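Local coordinates for protein putative Nitroreductase (Anabaena variabilis ATCC 29413, PDB 3EO7) that binds flavin mononucleotide and probably works as an oxidoreductase of the nitroreductase family, at residues G391-C396 with I409-F414; T382-C387 with A431-F436. All coordinates share one frame; numbering follows the deposited sequence.

Contact 1 (G391-C396 with I409-F414); sequences GLEAGC and IRFKNF. With ACT (acetate ion), chain O; ACT (acetate ion), chain P.
A beta hairpin, strands 395-400 and 405-411, carries a classic beta bulge near its open end, with Ile409 and Arg410 both facing Cys396. Cys396 O takes two N-H groups: Ile409 N at 2.8 Å, and Arg410 N in the carbonyl plane, on a lone pair. In return Cys396 N donates to Arg410 O at 2.9 Å, from above the carbonyl plane. The Arg410 chain bends at chi2, so that its NH1 donates to Ile409 O (2.7 Å) in the guanidinium plane, while NH2 bonds an acetate, probably from the crystallisation liquor; a second acetate is weakly bonded to Glu393 N. Beyond the bulge Gly395 pairs with Phe411; Gly395 CA lies 3.2 Å from Arg410 O as a CA-H...O contact, and a beta carbon on Gly395 would point into that oxygen, so a glycine fits here. Lys412 N reaches Ala394 O at 3.2 Å. The exposed Phe411 ring, with CG anti to the backbone N (chi1 174°), meets Glu393 OE1 obliquely at CD1, 3.6 Å away; that oxygen is also hydrogen-bonded to Gln408 NE2. The Phe414 ring turns its CE2 edge to the strand, 4.0 Å from Cys396 CB, while Lys412 CB sits over one face near the rim. An alanine at Phe414 would probably leave the Gly395-Cys396 backbone and Lys412 CB less well covered. Cys396 and Phe414 both touch Leu493 of helix 486-493, and strand 381-390 flanks strand 395-400.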
ATOM      1  N   GLY A 391      11.186 -27.204   8.311  1.00 22.62           N
ATOM      2  CA  GLY A 391      10.179 -28.081   7.768  1.00 25.93           C
ATOM      3  C   GLY A 391       9.825 -27.836   6.325  1.00 26.67           C
ATOM      4  O   GLY A 391       8.942 -28.520   5.783  1.00 26.30           O
ATOM      5  N   LEU A 392      10.483 -26.872   5.684  1.00 21.32           N
ATOM      6  CA  LEU A 392      10.239 -26.603   4.289  1.00 19.19           C
ATOM      7  C   LEU A 392      11.584 -26.635   3.556  1.00 19.18           C
ATOM      8  O   LEU A 392      12.556 -25.997   3.990  1.00 20.36           O
ATOM      9  CB  LEU A 392       9.567 -25.225   4.143  1.00 20.32           C
ATOM     10  CG  LEU A 392       8.728 -24.858   2.950  1.00 30.66           C
ATOM     11  CD1 LEU A 392       7.638 -25.917   2.734  1.00 23.82           C
ATOM     12  CD2 LEU A 392       8.126 -23.467   3.172  1.00 20.87           C
ATOM     13  N   GLU A 393      11.665 -27.402   2.467  1.00 14.85           N
ATOM     14  CA  GLU A 393      12.872 -27.404   1.658  1.00 16.05           C
ATOM     15  C   GLU A 393      13.157 -25.989   1.104  1.00 14.04           C
ATOM     16  O   GLU A 393      12.246 -25.288   0.654  1.00 14.73           O
ATOM     17  CB  GLU A 393      12.726 -28.370   0.486  1.00 13.42           C
ATOM     18  CG  GLU A 393      12.703 -29.815   0.903  1.00 16.08           C
ATOM     19  CD  GLU A 393      12.563 -30.754  -0.259  1.00 19.46           C
ATOM     20  OE1 GLU A 393      12.350 -30.286  -1.399  1.00 14.50           O
ATOM     21  OE2 GLU A 393      12.655 -31.977  -0.036  1.00 19.21           O
ATOM     22  N   ALA A 394      14.437 -25.619   1.056  1.00 15.65           N
ATOM     23  CA  ALA A 394      14.819 -24.349   0.462  1.00 15.15           C
ATOM     24  C   ALA A 394      14.584 -24.425  -1.042  1.00 14.35           C
ATOM     25  O   ALA A 394      14.931 -25.422  -1.703  1.00 16.32           O
ATOM     26  CB  ALA A 394      16.298 -24.025   0.761  1.00 16.28           C
ATOM     27  N   GLY A 395      13.951 -23.381  -1.559  1.00 14.41           N
ATOM     28  CA  GLY A 395      13.668 -23.274  -2.985  1.00 15.45           C
ATOM     29  C   GLY A 395      12.679 -22.168  -3.248  1.00 16.19           C
ATOM     30  O   GLY A 395      12.544 -21.233  -2.473  1.00 16.27           O
ATOM     31  N   CYS A 396      11.978 -22.291  -4.364  1.00 14.38           N
ATOM     32  CA  CYS A 396      10.991 -21.319  -4.760  1.00 15.49           C
ATOM     33  C   CYS A 396       9.662 -22.020  -4.872  1.00 15.99           C
ATOM     34  O   CYS A 396       9.562 -23.115  -5.439  1.00 14.73           O
ATOM     35  CB  CYS A 396      11.337 -20.663  -6.077  1.00 14.28           C
ATOM     36  SG  CYS A 396      10.134 -19.323  -6.457  1.00 20.20           S
ATOM     37  N   ILE A 409       8.456 -25.009  -7.226  1.00 13.75           N
ATOM     38  CA  ILE A 409       8.847 -24.847  -8.626  1.00 14.89           C
ATOM     39  C   ILE A 409      10.363 -24.904  -8.821  1.00 15.49           C
ATOM     40  O   ILE A 409      10.801 -25.116  -9.928  1.00 13.19           O
ATOM     41  CB  ILE A 409       8.187 -23.658  -9.294  1.00 15.80           C
ATOM     42  CG1 ILE A 409       8.655 -22.330  -8.709  1.00 14.37           C
ATOM     43  CG2 ILE A 409       6.626 -23.842  -9.283  1.00 14.60           C
ATOM     44  CD1 ILE A 409       8.030 -21.096  -9.455  1.00 15.95           C
ATOM     45  N   ARG A 410      11.146 -24.707  -7.753  1.00 14.40           N
ATOM     46  CA  ARG A 410      12.588 -24.886  -7.808  1.00 14.38           C
ATOM     47  C   ARG A 410      13.074 -25.357  -6.428  1.00 13.03           C
ATOM     48  O   ARG A 410      12.518 -24.959  -5.392  1.00 15.12           O
ATOM     49  CB  ARG A 410      13.355 -23.625  -8.177  1.00 15.27           C
ATOM     50  CG  ARG A 410      13.148 -23.063  -9.561  1.00 15.64           C
ATOM     51  CD  ARG A 410      13.644 -23.938 -10.697  1.00 15.49           C
ATOM     52  NE  ARG A 410      13.487 -23.257 -11.993  1.00 19.98           N
ATOM     53  CZ  ARG A 410      12.344 -23.201 -12.679  1.00 17.40           C
ATOM     54  NH1 ARG A 410      11.235 -23.796 -12.251  1.00 14.76           N
ATOM     55  NH2 ARG A 410      12.310 -22.548 -13.827  1.00 19.86           N
ATOM     56  N   PHE A 411      14.130 -26.158  -6.462  1.00 14.62           N
ATOM     57  CA  PHE A 411      14.782 -26.700  -5.293  1.00 12.86           C
ATOM     58  C   PHE A 411      16.231 -26.216  -5.325  1.00 15.91           C
ATOM     59  O   PHE A 411      17.037 -26.687  -6.140  1.00 13.69           O
ATOM     60  CB  PHE A 411      14.699 -28.221  -5.271  1.00 14.92           C
ATOM     61  CG  PHE A 411      15.477 -28.856  -4.170  1.00 13.27           C
ATOM     62  CD1 PHE A 411      15.139 -28.599  -2.848  1.00 17.45           C
ATOM     63  CD2 PHE A 411      16.574 -29.681  -4.430  1.00 15.97           C
ATOM     64  CE1 PHE A 411      15.842 -29.156  -1.837  1.00 14.33           C
ATOM     65  CE2 PHE A 411      17.278 -30.247  -3.399  1.00 19.20           C
ATOM     66  CZ  PHE A 411      16.913 -29.998  -2.111  1.00 15.95           C
ATOM     67  N   LYS A 412      16.546 -25.298  -4.427  1.00 15.79           N
ATOM     68  CA  LYS A 412      17.863 -24.664  -4.381  1.00 17.73           C
ATOM     69  C   LYS A 412      17.959 -23.711  -3.191  1.00 16.86           C
ATOM     70  O   LYS A 412      16.961 -23.176  -2.747  1.00 13.54           O
ATOM     71  CB  LYS A 412      18.060 -23.777  -5.629  1.00 18.74           C
ATOM     72  CG  LYS A 412      19.523 -23.347  -5.822  1.00 21.46           C
ATOM     73  CD  LYS A 412      19.708 -22.399  -6.968  1.00 24.55           C
ATOM     74  CE  LYS A 412      21.220 -22.174  -7.188  1.00 32.48           C
ATOM     75  NZ  LYS A 412      21.483 -21.322  -8.324  1.00 23.48           N
ATOM     76  N   ASN A 413      19.181 -23.511  -2.693  1.00 16.43           N
ATOM     77  CA  ASN A 413      19.460 -22.481  -1.684  1.00 17.52           C
ATOM     78  C   ASN A 413      19.722 -21.188  -2.470  1.00 17.17           C
ATOM     79  O   ASN A 413      20.717 -21.093  -3.202  1.00 16.32           O
ATOM     80  CB  ASN A 413      20.706 -22.874  -0.872  1.00 21.50           C
ATOM     81  CG  ASN A 413      21.078 -21.821   0.154  1.00 26.56           C
ATOM     82  OD1 ASN A 413      21.015 -20.643  -0.121  1.00 21.87           O
ATOM     83  ND2 ASN A 413      21.509 -22.250   1.329  1.00 41.61           N
ATOM     84  N   PHE A 414      18.834 -20.216  -2.331  1.00 17.38           N
ATOM     85  CA  PHE A 414      18.875 -18.984  -3.108  1.00 15.97           C
ATOM     86  C   PHE A 414      19.487 -17.755  -2.392  1.00 16.09           C
ATOM     87  O   PHE A 414      19.373 -16.636  -2.907  1.00 15.59           O
ATOM     88  CB  PHE A 414      17.455 -18.618  -3.560  1.00 19.33           C
ATOM     89  CG  PHE A 414      16.929 -19.471  -4.693  1.00 16.67           C
ATOM     90  CD1 PHE A 414      17.540 -19.425  -5.942  1.00 20.58           C
ATOM     91  CD2 PHE A 414      15.795 -20.238  -4.539  1.00 16.90           C
ATOM     92  CE1 PHE A 414      17.046 -20.155  -7.001  1.00 23.39           C
ATOM     93  CE2 PHE A 414      15.298 -20.993  -5.589  1.00 15.77           C
ATOM     94  CZ  PHE A 414      15.900 -20.949  -6.816  1.00 18.89           C
TER
HETATM   95  C   ACT O 713       8.890 -29.639   2.393  1.00 40.46           C
HETATM   96  O   ACT O 713       9.883 -29.731   3.148  1.00 41.72           O
HETATM   97  OXT ACT O 713       7.812 -30.058   2.903  1.00 41.09           O
HETATM   98  CH3 ACT O 713       9.028 -29.045   1.014  1.00 33.06           C
HETATM   99  C   ACT P 714       8.871 -22.022 -15.098  1.00 41.78           C
HETATM  100  O   ACT P 714       8.539 -22.405 -13.919  1.00 38.32           O
HETATM  101  OXT ACT P 714       9.985 -22.393 -15.579  1.00 38.86           O
HETATM  102  CH3 ACT P 714       8.027 -21.133 -15.956  1.00 42.98           C

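Contact 2 (T382-C387 with A431-F436); sequences TFIAVC and AAAVIF
Strands 382-386 and 433-436 run antiparallel, their axes 4.7 Å apart at closest approach, and are closely packed from Phe383-Phe436 through Ala385-Val434. Phe436 N lies almost on the extended C=O axis of Phe383, 2.8 Å from Phe383 O, and Phe383 N returns the bond to Phe436 O. The Phe436 ring, with CG anti to its carbonyl carbon (chi1 -66°), presents its edge to Phe383 O and brings CE1 to 4.1 Å from Ala385 CB. The Phe383 ring instead leaves the partner strand and meets the ring of Tyr398. The next hydrogen-bonded pair, Ala385 with Val434, repeats the two-way exchange, Val434 N lying 2.8 Å from Ala385 O. This is an interior seam of the mixed sheet in the nitroreductase-family fold: strand 395-400 flanks it beyond 381-390, and strand 500-508 beyond 433-439. On the face of Ile384 and Ile435 the two isoleucines run alongside each other, CG1 against CG1, and CG2 of Ile435 meets CG2 of Thr382 obliquely at 3.6 Å. Packing slackens toward Cys387, which is partly exposed. Val386 and Ala433 bring their backbones close (CA-CA 4.4 Å), but their side chains share little; Ala433 CB packs on Ile384 CG2 instead. The last rung is a single bond from Cys387 N to Ala432 O (2.9 Å), entering from above the carbonyl plane. Cys387 CB rests 3.8 Å from Ala431 O.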
ATOM      1  N   THR A 382       1.734 -14.509  -6.218  1.00 17.23           N
ATOM      2  CA  THR A 382       2.665 -14.537  -5.119  1.00 16.92           C
ATOM      3  C   THR A 382       3.603 -15.733  -5.263  1.00 16.73           C
ATOM      4  O   THR A 382       3.143 -16.863  -5.449  1.00 15.87           O
ATOM      5  CB  THR A 382       1.924 -14.601  -3.765  1.00 18.28           C
ATOM      6  OG1 THR A 382       1.037 -13.469  -3.641  1.00 16.87           O
ATOM      7  CG2 THR A 382       2.957 -14.699  -2.589  1.00 15.78           C
ATOM      8  N   PHE A 383       4.906 -15.463  -5.235  1.00 15.86           N
ATOM      9  CA  PHE A 383       5.962 -16.505  -5.247  1.00 14.88           C
ATOM     10  C   PHE A 383       6.822 -16.284  -4.034  1.00 16.25           C
ATOM     11  O   PHE A 383       7.066 -15.134  -3.642  1.00 17.55           O
ATOM     12  CB  PHE A 383       6.818 -16.465  -6.516  1.00 16.23           C
ATOM     13  CG  PHE A 383       6.030 -16.775  -7.761  1.00 14.45           C
ATOM     14  CD1 PHE A 383       5.238 -15.793  -8.368  1.00 15.29           C
ATOM     15  CD2 PHE A 383       6.028 -18.068  -8.290  1.00 13.48           C
ATOM     16  CE1 PHE A 383       4.476 -16.097  -9.513  1.00 17.24           C
ATOM     17  CE2 PHE A 383       5.267 -18.361  -9.439  1.00 15.74           C
ATOM     18  CZ  PHE A 383       4.490 -17.359 -10.024  1.00 16.10           C
ATOM     19  N   ILE A 384       7.260 -17.376  -3.416  1.00 15.34           N
ATOM     20  CA  ILE A 384       8.054 -17.267  -2.217  1.00 15.79           C
ATOM     21  C   ILE A 384       9.372 -17.993  -2.359  1.00 16.39           C
ATOM     22  O   ILE A 384       9.404 -19.198  -2.642  1.00 15.44           O
ATOM     23  CB  ILE A 384       7.294 -17.829  -0.971  1.00 14.95           C
ATOM     24  CG1 ILE A 384       5.859 -17.261  -0.937  1.00 17.00           C
ATOM     25  CG2 ILE A 384       8.057 -17.526   0.303  1.00 17.45           C
ATOM     26  CD1 ILE A 384       5.061 -17.581   0.348  1.00 16.67           C
ATOM     27  N   ALA A 385      10.463 -17.262  -2.181  1.00 14.59           N
ATOM     28  CA  ALA A 385      11.777 -17.887  -2.099  1.00 15.56           C
ATOM     29  C   ALA A 385      11.989 -18.232  -0.624  1.00 17.77           C
ATOM     30  O   ALA A 385      12.001 -17.351   0.245  1.00 19.38           O
ATOM     31  CB  ALA A 385      12.887 -16.958  -2.610  1.00 13.42           C
ATOM     32  N   VAL A 386      12.173 -19.515  -0.339  1.00 16.40           N
ATOM     33  CA  VAL A 386      12.377 -19.995   1.020  1.00 15.38           C
ATOM     34  C   VAL A 386      13.824 -20.418   1.191  1.00 14.95           C
ATOM     35  O   VAL A 386      14.304 -21.277   0.448  1.00 16.28           O
ATOM     36  CB  VAL A 386      11.427 -21.200   1.296  1.00 17.10           C
ATOM     37  CG1 VAL A 386      11.731 -21.869   2.612  1.00 16.11           C
ATOM     38  CG2 VAL A 386       9.921 -20.746   1.174  1.00 17.03           C
ATOM     39  N   CYS A 387      14.527 -19.809   2.149  1.00 15.04           N
ATOM     40  CA  CYS A 387      15.900 -20.168   2.442  1.00 16.59           C
ATOM     41  C   CYS A 387      16.085 -20.749   3.815  1.00 16.53           C
ATOM     42  O   CYS A 387      17.010 -21.522   4.013  1.00 17.13           O
ATOM     43  CB  CYS A 387      16.816 -18.960   2.320  1.00 16.99           C
ATOM     44  SG  CYS A 387      16.812 -18.315   0.625  1.00 21.27           S
ATOM     45  N   ALA A 431      17.384 -13.254   4.979  1.00 16.89           N
ATOM     46  CA  ALA A 431      15.979 -13.569   5.136  1.00 15.34           C
ATOM     47  C   ALA A 431      15.751 -15.096   5.227  1.00 15.15           C
ATOM     48  O   ALA A 431      16.445 -15.893   4.572  1.00 17.00           O
ATOM     49  CB  ALA A 431      15.201 -13.024   3.939  1.00 16.99           C
ATOM     50  N   ALA A 432      14.745 -15.454   6.002  1.00 14.95           N
ATOM     51  CA  ALA A 432      14.249 -16.817   6.088  1.00 15.45           C
ATOM     52  C   ALA A 432      13.401 -17.096   4.834  1.00 16.30           C
ATOM     53  O   ALA A 432      13.407 -18.205   4.299  1.00 15.90           O
ATOM     54  CB  ALA A 432      13.402 -17.005   7.389  1.00 15.18           C
ATOM     55  N   ALA A 433      12.628 -16.095   4.408  1.00 17.77           N
ATOM     56  CA  ALA A 433      11.762 -16.204   3.228  1.00 16.26           C
ATOM     57  C   ALA A 433      11.611 -14.822   2.610  1.00 14.83           C
ATOM     58  O   ALA A 433      11.651 -13.796   3.309  1.00 16.89           O
ATOM     59  CB  ALA A 433      10.394 -16.751   3.601  1.00 15.79           C
ATOM     60  N   VAL A 434      11.395 -14.816   1.311  1.00 14.90           N
ATOM     61  CA  VAL A 434      11.249 -13.571   0.559  1.00 13.95           C
ATOM     62  C   VAL A 434      10.016 -13.715  -0.323  1.00 16.42           C
ATOM     63  O   VAL A 434       9.938 -14.649  -1.141  1.00 17.33           O
ATOM     64  CB  VAL A 434      12.490 -13.251  -0.250  1.00 14.50           C
ATOM     65  CG1 VAL A 434      12.258 -11.912  -1.037  1.00 17.41           C
ATOM     66  CG2 VAL A 434      13.757 -13.131   0.654  1.00 15.94           C
ATOM     67  N   ILE A 435       9.032 -12.846  -0.115  1.00 14.65           N
ATOM     68  CA  ILE A 435       7.795 -12.886  -0.880  1.00 15.30           C
ATOM     69  C   ILE A 435       7.790 -11.902  -2.059  1.00 17.23           C
ATOM     70  O   ILE A 435       7.999 -10.703  -1.884  1.00 16.15           O
ATOM     71  CB  ILE A 435       6.596 -12.644   0.059  1.00 15.66           C
ATOM     72  CG1 ILE A 435       6.568 -13.734   1.148  1.00 19.53           C
ATOM     73  CG2 ILE A 435       5.255 -12.625  -0.694  1.00 16.40           C
ATOM     74  CD1 ILE A 435       5.450 -13.523   2.131  1.00 23.34           C
ATOM     75  N   PHE A 436       7.558 -12.440  -3.255  1.00 16.33           N
ATOM     76  CA  PHE A 436       7.516 -11.679  -4.493  1.00 15.75           C
ATOM     77  C   PHE A 436       6.080 -11.544  -4.977  1.00 18.19           C
ATOM     78  O   PHE A 436       5.394 -12.538  -5.152  1.00 16.79           O
ATOM     79  CB  PHE A 436       8.317 -12.384  -5.590  1.00 16.56           C
ATOM     80  CG  PHE A 436       9.786 -12.452  -5.311  1.00 18.90           C
ATOM     81  CD1 PHE A 436      10.307 -13.410  -4.455  1.00 16.50           C
ATOM     82  CD2 PHE A 436      10.638 -11.512  -5.848  1.00 18.37           C
ATOM     83  CE1 PHE A 436      11.671 -13.404  -4.150  1.00 17.51           C
ATOM     84  CE2 PHE A 436      11.983 -11.513  -5.551  1.00 18.32           C
ATOM     85  CZ  PHE A 436      12.494 -12.452  -4.701  1.00 15.56           C
TER

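How the contacts relate
The two contacts lie about 9 Å apart, centre to centre, in one mixed sheet, on neighbouring strand pairs. Along the chain the order is 382-387, 391-396, 409-414, 431-436, so the hairpin of contact 1 falls wholly between the two strands joined in contact 2. Strand 381-390 is shared: it pairs with 395-400 on one edge and with 433-439 on the other. Gly395 O probably accepts a hydrogen bond from Val386 N at 2.8 Å, and Ile409 CD1 packs on Phe383 CD2. Helix 486-493 touches side chains of both contacts. Contact 2 is buried and reaches to about 11 Å from the flavin (Val434 side chain), whereas contact 1 lies toward the periphery, away from the annotated flavin-binding residues.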